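Tudor and KH domain-containing protein homolog (Drosophila melanogaster, PDB 5YGB) helps repress transposons in the germline through the piRNA pathway, using its Tudor domain to bind the N-terminus of Piwi and probably recruiting Piwi proteins to the nuage. Local coordinates at residues D199-E202 with D207-I210; Q89-Y94 with A107-L112; G191-D196 with E202-D207. The protein carries 1 engineered substitution. All coordinates share one frame; numbering follows the deposited sequence. Where two conformers were deposited one is given.

Interactions 1 and 3 are neighbours, and interaction 2 lies far off on the opposite side of the chain's centre. Both neighbours use helix 205-211 and share Glu202 and Asp207; their centres are about 7 Å apart, and Leu208 CD2 of one packs on Leu203 CD2 of the other at 4.1 Å. Interaction 3 fixes the start of the helix to strand 188-195, and in interaction 1 the connecting loop lies against Leu208 of the same helix. Interaction 2 belongs to the Tudor core, centred about 36 Å from interaction 3 and 40 Å from interaction 1. The pair near helix 205-211 lies in the other lobe, consistent with the staphylococcal-nuclease-like half of an extended Tudor domain.

Interaction 1: D199-E202 with D207-I210; sequences DNSE and DLMI
Leu208 is the one residue of the helix that meets the loop 199-202, and it does so with both of its methyl groups. These are van der Waals contacts between carbon and oxygen. CD1 touches Asp199 OD2 at 3.8 Å, and CD2 lies 4.0 Å from Ser201 OG. The isobutyl fork thus spreads its branches over two polar side chains, one to each. Asp199 and Leu208 approach from opposite directions, the carboxylate offering a single oxygen to the methyl; the second, OD1, stands back at 5.1 Å from CD1. With CG anti to the carbonyl carbon (chi1 -72°), Leu208 sends its fork off the helix toward the loop.

The arrangement is a loop folded back on the helix it leads into, the link between strand 188-195 and helix 205-211. The backbones stay well apart, with Ser201 and Leu208 CA atoms 9.0 Å from each other, so side chains alone bridge the gap.

No hydrogen bond joins the two segments. Ser201 OG, turned anti to its own nitrogen (chi1 171°), instead bonds to Leu203 N in an ST turn that sets the hydroxyl where Leu208 meets it. On the helix, Thr211 OG1 bonds to Asp207 O.

Leu208 also rests on Leu203, a little farther along the same loop. Asp199 and Ser201 both touch a crystal neighbour, which may influence how the loop lies.

Interaction 2: Q89-Y94 with A107-L112; sequences QVIDLY and ADICEL
Ile91, Leu93 and Ile109 meet through aliphatic branches alone: no ring, amide or carboxylate takes part, so there are no faces or edges to assign, and the fit is one of methyl against methyl and methylene. Ile109 supplies the central group. Its CD1 sits 3.9 Å from Ile91 CB, at the fork of that side chain, with Ile91 CG2 a little farther at 4.1 Å. The two isoleucines cross obliquely, whereas Leu93 and Ile109 reach toward each other tip to tip, Leu93 CD1 coming within 4.0 Å of Ile109 CD1. Ile109 CG1 is anti to the carbonyl carbon (chi1 -58°), and with the chain extended beyond it (chi2 170°) CD1 is carried far enough to touch both partners.

Strands 89-95 and 109-111 are not neighbours in their sheet. Strands 70-81 and 60-65 lie between them, yet the sheet curls enough to bring their inward side chains together, as expected of the SH3-like barrel of a Tudor domain. The CA atoms of Ile91 and Ile109 remain 9.2 Å apart across this interior. Ile79, Ala63, Ile104, Val61 and Leu52 pack around the same three residues.

Since the three touching side chains are buried and no hydrogen bond joins the segments, this contact draws on hydrophobic burial and shape fit, while directional bonding of strand 89-95 is made with strands 70-81 and 101-104.

Interaction 3: G191-D196 with E202-D207; sequences GVELFD and ELNIAD
Leu203 opens the run with its backbone, its carbonyl O lying 4.5 Å from Phe195 CB. A water accepts from Asp196 N and lies 2.9 Å from Leu203 O, to which it can donate, bridging the loop to the end of the strand. The CB of Leu203 points away from the strand.

Asn204 follows, its CB pressed to 3.2 Å from Leu194 O and packed beside Phe195 CB; the phenyl ring itself leads off elsewhere. It is the N-cap of helix 205-211. With CG set between the backbone N and the carbonyl carbon (chi1 63°), the side chain curls back over the helix start, and OD1 accepts from Asp207 N at 2.9 Å. ND2 passes obliquely by the Glu193 carboxylate, the two planes 54° apart, but at 4.2 Å from OE1 it is merely near. Replacing Asn204 with an alanine would probably leave Asp207 N without its capping acceptor and the first turn less firmly held.

Ile205 makes the direct bond: its N donates to Leu194 O at 2.8 Å, almost straight at 170°. Its side chain goes the same way, CD1 reaching Leu194 CB at 4.0 Å. Ala206 N then donates to a second water, 3.2 Å away, which also accepts from Leu194 N.

Around this junction, consistent with the staphylococcal-nuclease-like half of an extended Tudor domain, strand 188-195 runs between strands 124-128 and 162-171 in the five-stranded sheet. Ile205 packs on Phe150, Leu153 and Thr154 of helix 144-154, and Ala206 and Leu194 both lie on Leu128.

Interaction 1: D199-E202 with D207-I210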
# COMPACT_ATOMS: atom_id res chain seq x y z
N ASP A 199 -11.34 -8.13 -19.41
CA ASP A 199 -12.15 -9.03 -18.55
C ASP A 199 -13.17 -10.00 -19.18
O ASP A 199 -13.63 -10.95 -18.55
CB ASP A 199 -12.95 -8.18 -17.58
CG ASP A 199 -13.09 -8.81 -16.25
OD1 ASP A 199 -12.74 -10.00 -16.17
OD2 ASP A 199 -13.59 -8.17 -15.30
N ASN A 200 -13.54 -9.74 -20.42
CA ASN A 200 -14.71 -10.40 -21.04
C ASN A 200 -16.06 -10.06 -20.40
O ASN A 200 -17.07 -10.74 -20.66
CB ASN A 200 -14.50 -11.93 -21.08
CG ASN A 200 -13.26 -12.28 -21.83
OD1 ASN A 200 -13.20 -11.83 -22.95
ND2 ASN A 200 -12.19 -12.95 -21.19
N SER A 201 -16.12 -8.96 -19.65
CA SER A 201 -17.36 -8.52 -18.94
C SER A 201 -17.59 -7.00 -19.00
O SER A 201 -16.65 -6.21 -18.88
CB SER A 201 -17.31 -8.96 -17.47
OG SER A 201 -18.36 -8.38 -16.75
N GLU A 202 -18.85 -6.61 -19.18
CA GLU A 202 -19.27 -5.21 -19.15
C GLU A 202 -19.50 -4.70 -17.71
O GLU A 202 -19.78 -3.52 -17.49
CB GLU A 202 -20.57 -5.01 -19.96
CG GLU A 202 -20.44 -5.31 -21.45
CD GLU A 202 -21.74 -5.15 -22.22
OE1 GLU A 202 -22.82 -5.38 -21.63
OE2 GLU A 202 -21.69 -4.80 -23.42
N ASP A 207 -19.94 -4.74 -9.20
CA ASP A 207 -21.12 -5.45 -9.69
C ASP A 207 -20.85 -6.95 -9.81
O ASP A 207 -21.75 -7.76 -9.58
CB ASP A 207 -21.59 -4.86 -11.01
CG ASP A 207 -22.30 -3.52 -10.83
OD1 ASP A 207 -22.80 -3.27 -9.71
OD2 ASP A 207 -22.35 -2.73 -11.78
N LEU A 208 -19.62 -7.33 -10.17
CA LEU A 208 -19.25 -8.74 -10.16
C LEU A 208 -19.35 -9.32 -8.75
O LEU A 208 -19.88 -10.42 -8.56
CB LEU A 208 -17.85 -8.93 -10.72
CG LEU A 208 -17.72 -8.73 -12.23
CD1 LEU A 208 -16.25 -8.72 -12.63
CD2 LEU A 208 -18.47 -9.82 -12.98
N MET A 209 -18.85 -8.60 -7.75
CA MET A 209 -18.91 -9.11 -6.39
C MET A 209 -20.34 -9.22 -5.88
O MET A 209 -20.68 -10.20 -5.23
CB MET A 209 -18.07 -8.24 -5.46
CG MET A 209 -16.58 -8.33 -5.76
SD MET A 209 -15.57 -7.55 -4.49
CE MET A 209 -15.88 -8.59 -3.07
N ILE A 210 -21.19 -8.24 -6.19
CA ILE A 210 -22.58 -8.27 -5.75
C ILE A 210 -23.34 -9.39 -6.45
O ILE A 210 -24.01 -10.18 -5.79
CB ILE A 210 -23.27 -6.91 -6.03
CG1 ILE A 210 -22.67 -5.83 -5.13
CG2 ILE A 210 -24.77 -7.02 -5.76
CD1 ILE A 210 -23.09 -4.41 -5.50

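Interaction 2: Q89-Y94 with A107-L112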
# COMPACT_ATOMS: atom_id res chain seq x y z
N GLN A 89 14.63 -2.05 19.34
CA GLN A 89 13.27 -1.68 18.98
C GLN A 89 12.74 -2.54 17.84
O GLN A 89 13.51 -3.19 17.13
CB GLN A 89 13.21 -0.19 18.62
CG GLN A 89 13.37 0.71 19.85
CD GLN A 89 13.72 2.15 19.51
OE1 GLN A 89 14.23 2.44 18.42
NE2 GLN A 89 13.43 3.06 20.43
N VAL A 90 11.42 -2.55 17.72
CA VAL A 90 10.73 -3.11 16.56
C VAL A 90 10.04 -1.93 15.90
O VAL A 90 9.42 -1.12 16.57
CB VAL A 90 9.71 -4.21 16.97
CG1 VAL A 90 8.94 -4.72 15.75
CG2 VAL A 90 10.42 -5.36 17.68
N ILE A 91 10.18 -1.82 14.58
CA ILE A 91 9.70 -0.64 13.85
C ILE A 91 8.54 -1.01 12.94
O ILE A 91 8.65 -1.91 12.12
CB ILE A 91 10.83 -0.01 12.99
CG1 ILE A 91 12.11 0.15 13.81
CG2 ILE A 91 10.38 1.30 12.36
CD1 ILE A 91 12.02 1.20 14.86
N ASP A 92 7.42 -0.32 13.12
CA ASP A 92 6.25 -0.49 12.27
C ASP A 92 6.41 0.43 11.04
O ASP A 92 6.42 1.66 11.19
CB ASP A 92 4.98 -0.15 13.07
CG ASP A 92 3.69 -0.49 12.36
OD1 ASP A 92 3.74 -1.06 11.25
OD2 ASP A 92 2.62 -0.21 12.95
N LEU A 93 6.54 -0.17 9.86
CA LEU A 93 6.76 0.57 8.62
C LEU A 93 5.57 0.52 7.69
O LEU A 93 4.99 -0.55 7.49
CB LEU A 93 7.97 0.00 7.87
CG LEU A 93 9.33 0.17 8.53
CD1 LEU A 93 10.39 -0.45 7.64
CD2 LEU A 93 9.66 1.63 8.79
N TYR A 94 5.21 1.67 7.12
CA TYR A 94 4.22 1.75 6.05
C TYR A 94 4.98 1.95 4.73
O TYR A 94 5.74 2.91 4.60
CB TYR A 94 3.23 2.89 6.33
CG TYR A 94 2.37 3.24 5.14
CD1 TYR A 94 1.39 2.36 4.69
CD2 TYR A 94 2.53 4.45 4.46
CE1 TYR A 94 0.61 2.67 3.59
CE2 TYR A 94 1.74 4.76 3.37
CZ TYR A 94 0.80 3.86 2.94
OH TYR A 94 0.03 4.16 1.82
N ALA A 107 17.82 -3.48 12.03
CA ALA A 107 18.94 -4.02 11.25
C ALA A 107 18.65 -3.98 9.76
O ALA A 107 19.58 -4.00 8.95
CB ALA A 107 19.25 -5.44 11.69
N ASP A 108 17.37 -3.92 9.39
CA ASP A 108 16.96 -3.98 7.99
C ASP A 108 16.56 -2.61 7.42
O ASP A 108 15.91 -2.54 6.37
CB ASP A 108 15.79 -4.95 7.84
CG ASP A 108 16.20 -6.40 8.01
OD1 ASP A 108 17.41 -6.69 7.91
OD2 ASP A 108 15.31 -7.25 8.23
N ILE A 109 16.95 -1.54 8.10
CA ILE A 109 16.53 -0.19 7.75
C ILE A 109 17.76 0.71 7.61
O ILE A 109 18.73 0.55 8.35
CB ILE A 109 15.59 0.38 8.82
CG1 ILE A 109 14.37 -0.54 8.96
CG2 ILE A 109 15.18 1.80 8.49
CD1 ILE A 109 13.47 -0.22 10.17
N CYS A 110 17.72 1.63 6.65
CA CYS A 110 18.73 2.69 6.50
C CYS A 110 18.05 4.03 6.31
O CYS A 110 16.88 4.09 5.94
CB CYS A 110 19.65 2.44 5.30
SG CYS A 110 20.72 1.03 5.41
N GLU A 111 18.78 5.11 6.54
CA GLU A 111 18.30 6.41 6.09
C GLU A 111 18.14 6.40 4.56
O GLU A 111 18.87 5.70 3.85
CB GLU A 111 19.27 7.51 6.52
CG GLU A 111 19.31 7.68 8.03
CD GLU A 111 20.25 8.77 8.50
OE1 GLU A 111 20.10 9.24 9.65
OE2 GLU A 111 21.16 9.16 7.73
N LEU A 112 17.20 7.19 4.07
CA LEU A 112 16.94 7.27 2.63
C LEU A 112 17.81 8.34 1.97
O LEU A 112 17.77 9.51 2.38
CB LEU A 112 15.46 7.57 2.39
CG LEU A 112 15.00 7.52 0.93
CD1 LEU A 112 15.08 6.11 0.40
CD2 LEU A 112 13.58 8.07 0.81

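Interaction 3: G191-D196 with E202-D207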
# COMPACT_ATOMS: atom_id res chain seq x y z
N GLY A 191 -13.38 6.78 -2.89
CA GLY A 191 -14.17 5.61 -3.24
C GLY A 191 -14.16 5.48 -4.74
O GLY A 191 -14.51 6.42 -5.45
N VAL A 192 -13.75 4.31 -5.22
CA VAL A 192 -13.55 4.12 -6.65
C VAL A 192 -14.42 3.03 -7.23
O VAL A 192 -14.83 2.09 -6.54
CB VAL A 192 -12.07 3.78 -6.99
CG1 VAL A 192 -11.17 4.96 -6.63
CG2 VAL A 192 -11.60 2.49 -6.29
N GLU A 193 -14.69 3.18 -8.53
CA GLU A 193 -15.14 2.09 -9.38
C GLU A 193 -13.91 1.45 -10.01
O GLU A 193 -12.95 2.15 -10.34
CB GLU A 193 -16.06 2.60 -10.48
CG GLU A 193 -17.36 3.17 -9.98
CD GLU A 193 -18.36 3.41 -11.10
OE1 GLU A 193 -17.95 3.37 -12.29
OE2 GLU A 193 -19.54 3.64 -10.79
N LEU A 194 -13.92 0.15 -10.19
CA LEU A 194 -12.81 -0.55 -10.82
C LEU A 194 -13.35 -1.46 -11.88
O LEU A 194 -14.33 -2.17 -11.66
CB LEU A 194 -12.02 -1.40 -9.83
CG LEU A 194 -11.21 -0.78 -8.71
CD1 LEU A 194 -10.60 -1.89 -7.87
CD2 LEU A 194 -10.13 0.11 -9.31
N PHE A 195 -12.70 -1.49 -13.04
CA PHE A 195 -12.99 -2.59 -13.92
C PHE A 195 -11.77 -3.03 -14.69
O PHE A 195 -10.81 -2.29 -14.86
CB PHE A 195 -14.15 -2.27 -14.85
CG PHE A 195 -13.84 -1.25 -15.89
CD1 PHE A 195 -13.33 -1.64 -17.12
CD2 PHE A 195 -14.12 0.09 -15.67
CE1 PHE A 195 -13.07 -0.70 -18.10
CE2 PHE A 195 -13.86 1.03 -16.64
CZ PHE A 195 -13.34 0.64 -17.86
N ASP A 196 -11.83 -4.28 -15.11
CA ASP A 196 -10.74 -4.93 -15.81
C ASP A 196 -11.02 -4.85 -17.31
O ASP A 196 -11.96 -5.47 -17.79
CB ASP A 196 -10.62 -6.38 -15.33
CG ASP A 196 -9.44 -7.10 -15.93
OD1 ASP A 196 -8.85 -6.60 -16.92
OD2 ASP A 196 -9.11 -8.19 -15.42
N GLU A 202 -18.85 -6.61 -19.18
CA GLU A 202 -19.27 -5.21 -19.15
C GLU A 202 -19.50 -4.70 -17.71
O GLU A 202 -19.78 -3.52 -17.49
CB GLU A 202 -20.57 -5.01 -19.96
CG GLU A 202 -20.44 -5.31 -21.45
CD GLU A 202 -21.74 -5.15 -22.22
OE1 GLU A 202 -22.82 -5.38 -21.63
OE2 GLU A 202 -21.69 -4.80 -23.42
N LEU A 203 -19.39 -5.61 -16.75
CA LEU A 203 -19.64 -5.29 -15.35
C LEU A 203 -18.36 -4.87 -14.67
O LEU A 203 -17.29 -5.44 -14.94
CB LEU A 203 -20.24 -6.49 -14.61
CG LEU A 203 -21.76 -6.73 -14.62
CD1 LEU A 203 -22.34 -6.75 -16.02
CD2 LEU A 203 -22.05 -8.05 -13.90
N ASN A 204 -18.45 -3.91 -13.77
CA ASN A 204 -17.28 -3.54 -12.98
C ASN A 204 -17.14 -4.48 -11.79
O ASN A 204 -17.98 -5.35 -11.57
CB ASN A 204 -17.35 -2.06 -12.56
CG ASN A 204 -18.52 -1.76 -11.64
OD1 ASN A 204 -18.86 -2.53 -10.75
ND2 ASN A 204 -19.14 -0.60 -11.86
N ILE A 205 -16.07 -4.32 -11.02
CA ILE A 205 -15.73 -5.30 -10.00
C ILE A 205 -16.75 -5.30 -8.85
O ILE A 205 -17.09 -6.36 -8.33
CB ILE A 205 -14.28 -5.06 -9.49
CG1 ILE A 205 -13.30 -5.54 -10.56
CG2 ILE A 205 -14.02 -5.78 -8.17
CD1 ILE A 205 -11.83 -5.39 -10.21
N ALA A 206 -17.28 -4.14 -8.48
CA ALA A 206 -18.35 -4.06 -7.49
C ALA A 206 -19.56 -4.89 -7.94
O ALA A 206 -20.14 -5.64 -7.15
CB ALA A 206 -18.77 -2.62 -7.26
N ASP A 207 -19.94 -4.74 -9.20
CA ASP A 207 -21.12 -5.45 -9.69
C ASP A 207 -20.85 -6.95 -9.81
O ASP A 207 -21.75 -7.76 -9.58
CB ASP A 207 -21.59 -4.86 -11.01
CG ASP A 207 -22.30 -3.52 -10.83
OD1 ASP A 207 -22.80 -3.27 -9.71
OD2 ASP A 207 -22.35 -2.73 -11.78
O HOH W 1 -16.43 -1.19 -9.21
O HOH W 2 -14.43 -5.79 -15.42